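Local coordinates for periplasmic binding protein (Roseiflexus sp. RS-1, PDB 5GJ3) that binds heme in the periplasm, here two molecules at once, and probably passes it to a membrane transporter during bacterial heme acquisition, at residues A[10-13]-A[14-17]; A[30-33]-A[34-37]; A[149-152]-A[153-157]; A[175-178]-A[179-182]; A[253-256]-A[257-261]. All blocks are in the same frame, centred on the assembly; numbering follows the deposited sequence.

Interaction 1: residues A[10-13]-A[14-17]; sequences SLNG and DITE. With ZN (zinc ion), chain D.
G13 hands its carbonyl forward to E17, and N12 does the same for T16. These two backbone bonds build the first turn of helix 13-21: T16 N reaches N12 O at 3.0 Å, close to linear at 170°, and E17 N reaches G13 O at 3.1 Å. N12 sits at the N-cap position, but its amide caps nothing. It is engaged elsewhere, OD1 taking the backbone N of D70 and ND2 reaching Q51. What N12 gives the turn through its side chain is CB, lying 3.2 Å from D14 OD1, while its stem runs beside I15 with both pointing the same way.

D14 holds the metal. Its CG is wedged between the backbone N and the carbonyl carbon (chi1 57°), which swings the carboxylate back over the start of the helix. From there OD2 binds the zinc ion at 2.1 Å and OD1 accepts a weak bond from I15 N. K104 also donates to OD2, and D70 and D94 complete the protein's share of this site, with a water as a further ligand.

Behind the turn, S10 OG donates to T16 OG1 at 2.7 Å. T16 OG1 in turn donates to a water at 2.6 Å, and that water returns to S10 O, so the buried threonine hydroxyl is used both ways.

This is the loop that carries the chain from strand 8-10 of the parallel sheet into helix 13-21. I15 leans on neighbouring strand 66-70, D14 and E17 touch L241 of helix 240-244, and E17 is salt-bridged to R249.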
loop_
_atom_site.group_PDB
_atom_site.type_symbol
_atom_site.label_atom_id
_atom_site.label_comp_id
_atom_site.label_asym_id
_atom_site.label_seq_id
_atom_site.Cartn_x
_atom_site.Cartn_y
_atom_site.Cartn_z
ATOM N N SER A 10 6.250 -0.386 16.289
ATOM C CA SER A 10 6.197 -0.823 14.905
ATOM C C SER A 10 6.525 0.378 13.987
ATOM O O SER A 10 5.894 1.459 14.085
ATOM C CB SER A 10 4.828 -1.394 14.617
ATOM O OG SER A 10 4.729 -1.618 13.219
ATOM N N LEU A 11 7.493 0.210 13.092
ATOM C CA LEU A 11 7.996 1.339 12.305
ATOM C C LEU A 11 7.228 1.681 10.983
ATOM O O LEU A 11 7.471 2.743 10.389
ATOM C CB LEU A 11 9.511 1.154 11.998
ATOM C CG LEU A 11 10.385 0.888 13.245
ATOM C CD1 LEU A 11 11.807 0.693 12.757
ATOM C CD2 LEU A 11 10.308 2.091 14.193
ATOM N N ASN A 12 6.360 0.793 10.535
ATOM C CA ASN A 12 5.704 0.989 9.241
ATOM C C ASN A 12 4.257 0.611 9.364
ATOM O O ASN A 12 3.921 -0.341 10.071
ATOM C CB ASN A 12 6.344 0.150 8.112
ATOM C CG ASN A 12 7.813 0.342 8.044
ATOM O OD1 ASN A 12 8.579 -0.344 8.721
ATOM N ND2 ASN A 12 8.226 1.343 7.310
ATOM N N GLY A 13 3.394 1.369 8.676
ATOM C CA GLY A 13 1.960 1.047 8.672
ATOM C C GLY A 13 1.555 -0.360 8.293
ATOM O O GLY A 13 0.651 -0.916 8.905
ATOM N N ASP A 14 2.215 -0.964 7.287
ATOM C CA ASP A 14 1.902 -2.336 6.892
ATOM C C ASP A 14 2.341 -3.447 7.902
ATOM O O ASP A 14 1.627 -4.465 8.128
ATOM C CB ASP A 14 2.444 -2.625 5.472
ATOM C CG ASP A 14 3.962 -2.396 5.320
ATOM O OD1 ASP A 14 4.588 -1.652 6.125
ATOM O OD2 ASP A 14 4.548 -2.959 4.351
ATOM N N ILE A 15 3.486 -3.225 8.559
ATOM C CA ILE A 15 3.925 -4.083 9.681
ATOM C C ILE A 15 2.941 -3.998 10.861
ATOM O O ILE A 15 2.513 -5.025 11.410
ATOM C CB ILE A 15 5.332 -3.661 10.114
ATOM C CG1 ILE A 15 6.271 -3.811 8.902
ATOM C CG2 ILE A 15 5.773 -4.518 11.302
ATOM C CD1 ILE A 15 6.364 -5.231 8.341
ATOM N N THR A 16 2.537 -2.784 11.207
ATOM C CA THR A 16 1.529 -2.589 12.267
ATOM C C THR A 16 0.235 -3.369 11.962
ATOM O O THR A 16 -0.261 -4.120 12.792
ATOM C CB THR A 16 1.222 -1.104 12.425
ATOM O OG1 THR A 16 2.415 -0.398 12.782
ATOM C CG2 THR A 16 0.082 -0.837 13.457
ATOM N N GLU A 17 -0.269 -3.234 10.740
ATOM C CA GLU A 17 -1.486 -3.919 10.317
ATOM C C GLU A 17 -1.319 -5.417 10.481
ATOM O O GLU A 17 -2.236 -6.125 10.905
ATOM C CB GLU A 17 -1.805 -3.587 8.859
ATOM C CG GLU A 17 -2.868 -4.490 8.262
ATOM C CD GLU A 17 -3.475 -3.947 6.951
ATOM O OE1 GLU A 17 -3.195 -2.797 6.519
ATOM O OE2 GLU A 17 -4.276 -4.676 6.370
HETATM ZN ZN ZN D . 6.360 -1.906 3.983
HETATM O O HOH W 1 3.638 1.834 12.441
HETATM O O HOH W 2 6.588 -0.005 4.353
#

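Interaction 2: residues A[30-33]-A[34-37]; sequences GVDS and SATY
D32 and S34 are tied together twice through one carboxylate oxygen. S34 OG donates to D32 OD2 at 2.8 Å, and OD2 takes it on its syn lone pair, the side of the other oxygen. S34 N also lies 2.8 Å from D32 OD2 but comes in from well above the carboxylate plane, on a fairly straight bond of 163°. A third, weak donor, the backbone N of Q51, reaches the same oxygen. The serine hydroxyl gives its proton to D32 and still accepts from the backbone N of G13. Its chi1 of 74°, with OG between the backbone N and the carbonyl carbon, folds it back onto the aspartate.

The main chain closes a type I turn from D32 to A35, with A35 N bonded to D32 O at 3.0 Å and the donor well out of the carbonyl plane. A35 is then the centre of an inverse gamma turn, and its own carbonyl takes the hydroxyl of T42. Beneath the turn, A35 CB rests against V31 CB at 3.8 Å.

S34 belongs to one heme pocket and touches that heme, so this turn helps shape the pocket wall. It follows strand 28-31, an outer strand of the parallel sheet, where G30 bonds S10; V31 and A35 pack on T16 of helix 13-21, while D32, S33 and S34 meet Y50 of strand 49-50.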
loop_
_atom_site.group_PDB
_atom_site.type_symbol
_atom_site.label_atom_id
_atom_site.label_comp_id
_atom_site.label_asym_id
_atom_site.label_seq_id
_atom_site.Cartn_x
_atom_site.Cartn_y
_atom_site.Cartn_z
ATOM N N GLY A 30 3.567 1.946 20.230
ATOM C CA GLY A 30 3.913 3.139 19.442
ATOM C C GLY A 30 3.860 2.779 17.981
ATOM O O GLY A 30 4.223 1.648 17.615
ATOM N N VAL A 31 3.366 3.716 17.167
ATOM C CA VAL A 31 3.248 3.497 15.704
ATOM C C VAL A 31 3.680 4.723 14.923
ATOM O O VAL A 31 3.721 5.827 15.463
ATOM C CB VAL A 31 1.808 3.148 15.273
ATOM C CG1 VAL A 31 1.400 1.786 15.824
ATOM C CG2 VAL A 31 0.809 4.271 15.638
ATOM N N ASP A 32 3.964 4.534 13.635
ATOM C CA ASP A 32 4.290 5.667 12.778
ATOM C C ASP A 32 3.000 6.263 12.151
ATOM O O ASP A 32 1.920 5.623 12.185
ATOM C CB ASP A 32 5.295 5.246 11.688
ATOM C CG ASP A 32 4.583 4.764 10.410
ATOM O OD1 ASP A 32 4.087 3.609 10.396
ATOM O OD2 ASP A 32 4.506 5.564 9.433
ATOM N N SER A 33 3.130 7.491 11.606
ATOM C CA SER A 33 2.043 8.247 10.881
ATOM C C SER A 33 1.276 7.480 9.835
ATOM O O SER A 33 0.107 7.764 9.595
ATOM C CB SER A 33 2.653 9.433 10.113
ATOM O OG SER A 33 3.157 10.354 11.017
ATOM N N SER A 34 1.929 6.546 9.147
ATOM C CA SER A 34 1.235 5.804 8.081
ATOM C C SER A 34 0.411 4.630 8.632
ATOM O O SER A 34 -0.189 3.873 7.866
ATOM C CB SER A 34 2.235 5.291 7.022
ATOM O OG SER A 34 2.972 4.191 7.566
ATOM N N ALA A 35 0.417 4.416 9.945
ATOM C CA ALA A 35 -0.263 3.254 10.492
ATOM C C ALA A 35 -1.728 3.594 10.734
ATOM O O ALA A 35 -2.103 3.960 11.849
ATOM C CB ALA A 35 0.404 2.752 11.808
ATOM N N THR A 36 -2.554 3.430 9.702
ATOM C CA THR A 36 -3.988 3.839 9.745
ATOM C C THR A 36 -4.935 2.605 9.819
ATOM O O THR A 36 -6.138 2.775 9.663
ATOM C CB THR A 36 -4.343 4.620 8.468
ATOM O OG1 THR A 36 -3.853 3.861 7.367
ATOM C CG2 THR A 36 -3.719 5.998 8.410
ATOM N N TYR A 37 -4.412 1.382 10.042
ATOM C CA TYR A 37 -5.250 0.169 10.178
ATOM C C TYR A 37 -4.804 -0.826 11.276
ATOM O O TYR A 37 -3.650 -1.254 11.242
ATOM C CB TYR A 37 -5.304 -0.599 8.859
ATOM C CG TYR A 37 -6.440 -1.610 8.814
ATOM C CD1 TYR A 37 -7.718 -1.229 8.391
ATOM C CD2 TYR A 37 -6.254 -2.931 9.250
ATOM C CE1 TYR A 37 -8.753 -2.150 8.381
ATOM C CE2 TYR A 37 -7.300 -3.864 9.246
ATOM C CZ TYR A 37 -8.549 -3.446 8.788
ATOM O OH TYR A 37 -9.603 -4.334 8.709
#

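Interaction 3: residues A[149-152]-A[153-157]; sequences YLRG and TDVQQ. With HEM (protoporphyrin IX containing Fe), chain C.
Y149 OH is held by two groups. It binds the heme iron, with Y149 OH to HEM FE at 2.1 Å, and it accepts a weak bond from R151 NH2 at 3.3 Å. That NH2 lies at the edge of the phenol, in the plane of its ring, while Y149 CE2 leans on V155 CG1 at 3.8 Å. The guanidinium of R151 is itself sandwiched. Heme C2D sits 3.4 Å above one face, over its centre, and V155 CG2 covers the opposite face, offset toward the rim. A bend in the arginine chain (chi3 73°) lays the group flat along the porphyrin.

The scaffold is a hairpin. Y149 and Q157 form an antiparallel hydrogen-bonded pair, with Y149 N to Q157 O at 2.7 Å and Q157 N to Y149 O at 2.9 Å. A type I turn from G152 to V155 reverses the chain, and G152 enters it with positive phi. Y149, R151, V155 and Q157 send their side chains to the same face, where F186 also touches Y149 and Q157.

Tyrosine ligation is familiar in bacterial heme-uptake proteins. The guanidinium beside the phenol oxygen, though its bond is weak, would probably favour the phenolate form and so strengthen the oxygen as an iron ligand.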
loop_
_atom_site.group_PDB
_atom_site.type_symbol
_atom_site.label_atom_id
_atom_site.label_comp_id
_atom_site.label_asym_id
_atom_site.label_seq_id
_atom_site.Cartn_x
_atom_site.Cartn_y
_atom_site.Cartn_z
ATOM N N TYR A 149 -0.794 9.722 -8.508
ATOM C CA TYR A 149 -0.516 10.217 -7.188
ATOM C C TYR A 149 -0.805 11.744 -7.220
ATOM O O TYR A 149 -0.242 12.460 -8.048
ATOM C CB TYR A 149 0.942 9.935 -6.859
ATOM C CG TYR A 149 1.340 10.569 -5.549
ATOM C CD1 TYR A 149 1.032 9.946 -4.331
ATOM C CD2 TYR A 149 1.999 11.832 -5.517
ATOM C CE1 TYR A 149 1.375 10.542 -3.097
ATOM C CE2 TYR A 149 2.339 12.440 -4.294
ATOM C CZ TYR A 149 2.052 11.788 -3.081
ATOM O OH TYR A 149 2.396 12.360 -1.847
ATOM N N LEU A 150 -1.681 12.219 -6.336
ATOM C CA LEU A 150 -2.151 13.607 -6.335
ATOM C C LEU A 150 -1.988 14.243 -4.963
ATOM O O LEU A 150 -2.229 13.616 -3.940
ATOM C CB LEU A 150 -3.652 13.682 -6.672
ATOM C CG LEU A 150 -4.105 12.989 -7.969
ATOM C CD1 LEU A 150 -5.633 12.896 -7.980
ATOM C CD2 LEU A 150 -3.573 13.759 -9.170
ATOM N N ARG A 151 -1.590 15.499 -4.946
ATOM C CA ARG A 151 -1.479 16.206 -3.687
ATOM C C ARG A 151 -1.822 17.640 -3.999
ATOM O O ARG A 151 -0.936 18.444 -4.241
ATOM C CB ARG A 151 -0.087 16.067 -3.077
ATOM C CG ARG A 151 -0.138 16.220 -1.558
ATOM C CD ARG A 151 1.163 15.789 -0.892
ATOM N NE ARG A 151 2.224 16.753 -1.105
ATOM C CZ ARG A 151 3.293 16.564 -1.875
ATOM N NH1 ARG A 151 4.200 17.536 -1.981
ATOM N NH2 ARG A 151 3.483 15.414 -2.526
ATOM N N GLY A 152 -3.137 17.890 -4.067
ATOM C CA GLY A 152 -3.694 19.109 -4.627
ATOM C C GLY A 152 -3.333 19.252 -6.093
ATOM O O GLY A 152 -2.632 18.426 -6.681
ATOM N N THR A 153 -3.796 20.338 -6.683
ATOM C CA THR A 153 -3.515 20.637 -8.093
ATOM C C THR A 153 -2.024 20.920 -8.371
ATOM O O THR A 153 -1.576 20.842 -9.505
ATOM C CB THR A 153 -4.509 21.699 -8.624
ATOM O OG1 THR A 153 -5.699 21.005 -9.033
ATOM C CG2 THR A 153 -3.951 22.488 -9.790
ATOM N N ASP A 154 -1.242 21.157 -7.328
ATOM C CA ASP A 154 0.184 21.335 -7.507
ATOM C C ASP A 154 0.983 20.077 -7.884
ATOM O O ASP A 154 1.986 20.156 -8.604
ATOM C CB ASP A 154 0.744 21.950 -6.241
ATOM C CG ASP A 154 0.351 23.412 -6.105
ATOM O OD1 ASP A 154 0.351 24.102 -7.147
ATOM O OD2 ASP A 154 0.033 23.870 -4.980
ATOM N N VAL A 155 0.547 18.915 -7.409
ATOM C CA VAL A 155 1.375 17.694 -7.511
ATOM C C VAL A 155 0.575 16.622 -8.242
ATOM O O VAL A 155 -0.532 16.292 -7.808
ATOM C CB VAL A 155 1.822 17.215 -6.103
ATOM C CG1 VAL A 155 2.359 15.771 -6.135
ATOM C CG2 VAL A 155 2.859 18.188 -5.533
ATOM N N GLN A 156 1.108 16.146 -9.376
ATOM C CA GLN A 156 0.445 15.131 -10.206
ATOM C C GLN A 156 1.494 14.225 -10.810
ATOM O O GLN A 156 2.267 14.634 -11.691
ATOM C CB GLN A 156 -0.418 15.794 -11.291
ATOM C CG GLN A 156 -1.605 16.531 -10.686
ATOM C CD GLN A 156 -2.001 17.772 -11.424
ATOM O OE1 GLN A 156 -2.444 18.740 -10.810
ATOM N NE2 GLN A 156 -1.916 17.739 -12.740
ATOM N N GLN A 157 1.537 13.000 -10.297
ATOM C CA GLN A 157 2.558 12.032 -10.651
ATOM C C GLN A 157 1.891 10.718 -11.068
ATOM O O GLN A 157 0.813 10.373 -10.592
ATOM C CB GLN A 157 3.510 11.768 -9.477
ATOM C CG GLN A 157 4.220 13.013 -8.938
ATOM C CD GLN A 157 5.503 13.339 -9.684
ATOM O OE1 GLN A 157 5.679 14.456 -10.171
ATOM N NE2 GLN A 157 6.396 12.367 -9.786
HETATM C CHA HEM C . 2.186 13.948 1.807
HETATM C CHB HEM C . 0.967 9.378 0.665
HETATM C CHC HEM C . 4.823 8.985 -2.346
HETATM C CHD HEM C . 6.155 13.467 -0.983
HETATM C C1A HEM C . 1.571 12.723 1.757
HETATM C C2A HEM C . 0.488 12.355 2.598
HETATM C C3A HEM C . 0.156 11.067 2.276
HETATM C C4A HEM C . 1.032 10.645 1.247
HETATM C CMA HEM C . -0.969 10.226 2.878
HETATM C CAA HEM C . -0.165 13.233 3.670
HETATM C CBA HEM C . -1.546 13.772 3.257
HETATM C CGA HEM C . -1.493 14.879 2.226
HETATM O O1A HEM C . -0.487 15.094 1.519
HETATM O O2A HEM C . -2.485 15.606 2.031
HETATM C C1B HEM C . 1.927 8.880 -0.246
HETATM C C2B HEM C . 1.878 7.552 -0.777
HETATM C C3B HEM C . 2.950 7.406 -1.600
HETATM C C4B HEM C . 3.678 8.717 -1.582
HETATM C CMB HEM C . 0.826 6.517 -0.454
HETATM C CAB HEM C . 3.343 6.226 -2.388
HETATM C CBB HEM C . 2.791 6.056 -3.565
HETATM C C1C HEM C . 5.562 10.174 -2.216
HETATM C C2C HEM C . 6.844 10.389 -2.753
HETATM C C3C HEM C . 7.232 11.687 -2.373
HETATM C C4C HEM C . 6.160 12.223 -1.594
HETATM C CMC HEM C . 7.586 9.378 -3.605
HETATM C CAC HEM C . 8.478 12.461 -2.671
HETATM C CBC HEM C . 9.314 12.195 -3.667
HETATM C C1D HEM C . 5.167 13.895 -0.089
HETATM C C2D HEM C . 5.258 15.229 0.565
HETATM C C3D HEM C . 4.143 15.376 1.337
HETATM C C4D HEM C . 3.393 14.124 1.141
HETATM C CMD HEM C . 6.403 16.197 0.381
HETATM C CAD HEM C . 3.743 16.550 2.225
HETATM C CBD HEM C . 4.242 16.489 3.693
HETATM C CGD HEM C . 3.631 17.622 4.515
HETATM O O1D HEM C . 3.752 17.731 5.772
HETATM O O2D HEM C . 2.964 18.523 3.954
HETATM N NA HEM C . 1.907 11.664 0.904
HETATM N NB HEM C . 2.951 9.536 -0.796
HETATM N NC HEM C . 5.158 11.298 -1.513
HETATM N ND HEM C . 3.990 13.314 0.204
HETATM FE FE HEM C . 3.476 11.529 -0.307
#

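Interaction 4: residues A[175-178]-A[179-182]; sequences INAA and ADAG. With ZN (zinc ion), chain E.
The contact between A177 and D180 is a local turn, formed where strand 175-176 runs out and the chain winds into a short 3-10 segment that carries a zinc ligand. N176 starts it with an Asx turn: A178 N donates to N176 OD1 at 3.0 Å, nearly straight but from above the amide plane. The other end of that amide, ND2, bonds D166 and the carbonyl of A159. Further on, i-to-i+3 backbone bonds take over. A181 N reaches A178 O at 3.1 Å, whereas A179 N to N176 O and D180 N to A177 O are weak. G182, with positive phi, closes the winding through its N to A179 O at 2.7 Å.

D180 lays CB 3.4 Å from A177 O. With CG anti to its carbonyl carbon (chi1 -69°), the carboxylate lies on the A177 side of the turn, where both oxygens bind the zinc ion, OD2 at 2.1 Å and OD1 more loosely at 2.5 Å. H144 NE2 is the other ligand from this chain. The aspartate is exposed and touches a crystal neighbour.

The strand end is held to strand 144-151 by backbone bonds from I175 and A177 to V145, while A177 and A181 pack against helix 191-197.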
loop_
_atom_site.group_PDB
_atom_site.type_symbol
_atom_site.label_atom_id
_atom_site.label_comp_id
_atom_site.label_asym_id
_atom_site.label_seq_id
_atom_site.Cartn_x
_atom_site.Cartn_y
_atom_site.Cartn_z
ATOM N N ILE A 175 -3.924 -3.209 -17.702
ATOM C CA ILE A 175 -2.641 -2.829 -18.301
ATOM C C ILE A 175 -2.257 -1.507 -17.647
ATOM O O ILE A 175 -3.091 -0.570 -17.600
ATOM C CB ILE A 175 -2.744 -2.607 -19.839
ATOM C CG1 ILE A 175 -3.308 -3.840 -20.552
ATOM C CG2 ILE A 175 -1.422 -2.127 -20.421
ATOM C CD1 ILE A 175 -2.449 -5.083 -20.378
ATOM N N ASN A 176 -1.013 -1.416 -17.165
ATOM C CA ASN A 176 -0.529 -0.157 -16.617
ATOM C C ASN A 176 -0.160 0.737 -17.814
ATOM O O ASN A 176 0.859 0.495 -18.472
ATOM C CB ASN A 176 0.654 -0.333 -15.631
ATOM C CG ASN A 176 1.099 1.011 -14.994
ATOM O OD1 ASN A 176 0.575 2.091 -15.353
ATOM N ND2 ASN A 176 1.980 0.942 -13.955
ATOM N N ALA A 177 -1.025 1.706 -18.102
ATOM C CA ALA A 177 -0.852 2.665 -19.218
ATOM C C ALA A 177 0.369 3.601 -19.074
ATOM O O ALA A 177 0.775 4.244 -20.051
ATOM C CB ALA A 177 -2.127 3.493 -19.429
ATOM N N ALA A 178 0.985 3.678 -17.893
ATOM C CA ALA A 178 2.186 4.518 -17.738
ATOM C C ALA A 178 3.359 3.995 -18.595
ATOM O O ALA A 178 4.211 4.782 -18.965
ATOM C CB ALA A 178 2.623 4.595 -16.287
ATOM N N ALA A 179 3.419 2.688 -18.888
ATOM C CA ALA A 179 4.422 2.112 -19.834
ATOM C C ALA A 179 4.411 2.766 -21.257
ATOM O O ALA A 179 5.475 3.063 -21.824
ATOM C CB ALA A 179 4.278 0.578 -19.910
ATOM N N ASP A 180 3.206 3.037 -21.790
ATOM C CA ASP A 180 3.004 3.758 -23.066
ATOM C C ASP A 180 3.650 5.149 -23.093
ATOM O O ASP A 180 3.904 5.701 -24.169
ATOM C CB ASP A 180 1.506 3.927 -23.363
ATOM C CG ASP A 180 0.823 2.603 -23.686
ATOM O OD1 ASP A 180 1.416 1.753 -24.361
ATOM O OD2 ASP A 180 -0.308 2.386 -23.256
ATOM N N ALA A 181 3.878 5.741 -21.923
ATOM C CA ALA A 181 4.607 7.023 -21.882
ATOM C C ALA A 181 6.081 6.807 -21.497
ATOM O O ALA A 181 6.826 7.768 -21.348
ATOM C CB ALA A 181 3.917 8.022 -20.950
ATOM N N GLY A 182 6.483 5.538 -21.340
ATOM C CA GLY A 182 7.871 5.197 -20.995
ATOM C C GLY A 182 8.232 5.189 -19.510
ATOM O O GLY A 182 9.377 4.885 -19.143
HETATM ZN ZN ZN E . -0.616 0.415 -23.847
#

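Interaction 5: residues A[253-256]-A[257-261]; sequences ALTD and LTIAF. With ZN (zinc ion), chain G.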
loop_
_atom_site.group_PDB
_atom_site.type_symbol
_atom_site.label_atom_id
_atom_site.label_comp_id
_atom_site.label_asym_id
_atom_site.label_seq_id
_atom_site.Cartn_x
_atom_site.Cartn_y
_atom_site.Cartn_z
ATOM N N ALA A 253 -7.914 -6.257 -1.879
ATOM C CA ALA A 253 -7.748 -5.084 -2.768
ATOM C C ALA A 253 -7.684 -5.511 -4.240
ATOM O O ALA A 253 -8.279 -4.853 -5.098
ATOM C CB ALA A 253 -6.520 -4.238 -2.368
ATOM N N LEU A 254 -6.998 -6.628 -4.526
ATOM C CA LEU A 254 -6.969 -7.207 -5.873
ATOM C C LEU A 254 -8.342 -7.555 -6.398
ATOM O O LEU A 254 -8.611 -7.339 -7.579
ATOM C CB LEU A 254 -6.101 -8.462 -5.962
ATOM C CG LEU A 254 -4.627 -8.226 -6.089
ATOM C CD1 LEU A 254 -3.924 -9.607 -6.086
ATOM C CD2 LEU A 254 -4.290 -7.403 -7.350
ATOM N N THR A 255 -9.215 -8.050 -5.517
ATOM C CA THR A 255 -10.572 -8.468 -5.896
ATOM C C THR A 255 -11.345 -7.184 -6.276
ATOM O O THR A 255 -12.052 -7.163 -7.274
ATOM C CB THR A 255 -11.300 -9.204 -4.703
ATOM O OG1 THR A 255 -10.641 -10.452 -4.400
ATOM C CG2 THR A 255 -12.769 -9.443 -4.958
ATOM N N ASP A 256 -11.216 -6.129 -5.467
ATOM C CA ASP A 256 -11.939 -4.885 -5.804
ATOM C C ASP A 256 -11.437 -4.362 -7.162
ATOM O O ASP A 256 -12.269 -3.939 -7.980
ATOM C CB ASP A 256 -11.763 -3.796 -4.736
ATOM C CG ASP A 256 -12.404 -4.167 -3.411
ATOM O OD1 ASP A 256 -13.232 -5.111 -3.367
ATOM O OD2 ASP A 256 -12.067 -3.526 -2.381
ATOM N N LEU A 257 -10.108 -4.331 -7.369
ATOM C CA LEU A 257 -9.597 -3.851 -8.647
ATOM C C LEU A 257 -10.114 -4.706 -9.794
ATOM O O LEU A 257 -10.580 -4.158 -10.808
ATOM C CB LEU A 257 -8.062 -3.831 -8.707
ATOM C CG LEU A 257 -7.403 -2.862 -7.759
ATOM C CD1 LEU A 257 -5.905 -3.187 -7.828
ATOM C CD2 LEU A 257 -7.746 -1.460 -8.282
ATOM N N THR A 258 -10.010 -6.044 -9.665
ATOM C CA THR A 258 -10.335 -6.878 -10.839
ATOM C C THR A 258 -11.811 -6.826 -11.206
ATOM O O THR A 258 -12.176 -6.875 -12.371
ATOM C CB THR A 258 -9.826 -8.368 -10.691
ATOM O OG1 THR A 258 -9.727 -8.914 -11.980
ATOM C CG2 THR A 258 -10.824 -9.250 -9.889
ATOM N N ILE A 259 -12.668 -6.734 -10.202
ATOM C CA ILE A 259 -14.121 -6.500 -10.420
ATOM C C ILE A 259 -14.335 -5.210 -11.238
ATOM O O ILE A 259 -15.045 -5.204 -12.243
ATOM C CB ILE A 259 -14.935 -6.438 -9.078
ATOM C CG1 ILE A 259 -14.889 -7.775 -8.294
ATOM C CG2 ILE A 259 -16.395 -6.061 -9.350
ATOM C CD1 ILE A 259 -15.101 -8.962 -9.166
ATOM N N ALA A 260 -13.703 -4.115 -10.812
ATOM C CA ALA A 260 -13.788 -2.840 -11.556
ATOM C C ALA A 260 -13.186 -2.932 -12.982
ATOM O O ALA A 260 -13.764 -2.450 -13.973
ATOM C CB ALA A 260 -13.112 -1.745 -10.768
ATOM N N PHE A 261 -12.044 -3.600 -13.097
ATOM C CA PHE A 261 -11.383 -3.708 -14.391
ATOM C C PHE A 261 -12.251 -4.528 -15.346
ATOM O O PHE A 261 -12.307 -4.250 -16.561
ATOM C CB PHE A 261 -10.035 -4.397 -14.204
ATOM C CG PHE A 261 -8.965 -3.539 -13.531
ATOM C CD1 PHE A 261 -9.222 -2.230 -13.081
ATOM C CD2 PHE A 261 -7.692 -4.087 -13.307
ATOM C CE1 PHE A 261 -8.209 -1.480 -12.462
ATOM C CE2 PHE A 261 -6.684 -3.359 -12.693
ATOM C CZ PHE A 261 -6.946 -2.053 -12.269
HETATM ZN ZN ZN G . -14.155 -5.856 -1.710
HETATM O O HOH W 3 -14.142 -4.043 -0.634
HETATM O O HOH W 4 -12.555 -7.094 -1.557
#
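Four backbone bonds, each from a residue to the carbonyl four places earlier, join A253-D256 to L257-F261. T258 N to L254 O is the shortest at 2.8 Å. L257 N to A253 O and I259 N to T255 O are both 3.0 Å, and A260 N to D256 O stretches to 3.2 Å.

Side chains meet mainly the carbonyls of the turn below. I259 CG1 comes within 3.1 Å of T255 O, a tight approach that follows from CG1 standing anti to its own carbonyl carbon (chi1 -63°). L257 CG lies 3.4 Å from A253 O. T258 places CG2 between its backbone N and carbonyl carbon, close to T255 O and L254 O; that leaves OG1 on the far branch, where it bonds the carbonyl of A172. T255 OG1 is likewise used, on G251 O one turn back. The ring of F261 has the carbonyl carbon of L257 over one face, toward its rim.

Within this chain, metal binding falls to D256. Its OD1 binds a zinc ion at 2.0 Å, two waters bind it as well, and one of these donates to OD2 at 2.8 Å. Y242 OH also bonds OD2, so both carboxylate oxygens are engaged. With a crystal neighbour touching D256, a surface or lattice-related site is possible.

L254 and T258 press on helix 115-136, L254 and L257 on helix 164-171, and A260 and L257 on strand 235-238. This is a regular alpha-helix, with L254, L257 and T258 turned into the surrounding helices and strand, and D256 with its zinc ion on the more exposed side.

Interactions 1 and 2 form one unit: their centres are 6 Å apart, and the S34 OG to G13 N distance of 3.1 Å fastens the turn after strand 28-31 to the start of helix 13-21. Together they sit at one side of the heme cleft, where S34 contacts a heme (about 4 Å from its side chain) and the D14 side chain stands back at about 6 Å. Interaction 3 approaches from across the cleft, its centre 25 Å from that of interaction 1; Y149 ligates one heme and its side chain lies about 6 Å from the other. Interaction 4 shares a sheet with the 149-157 hairpin, centres 19 Å apart. Interactions 4 and 5, nearest atoms about 6 Å apart, each hold a zinc ion away from the hemes.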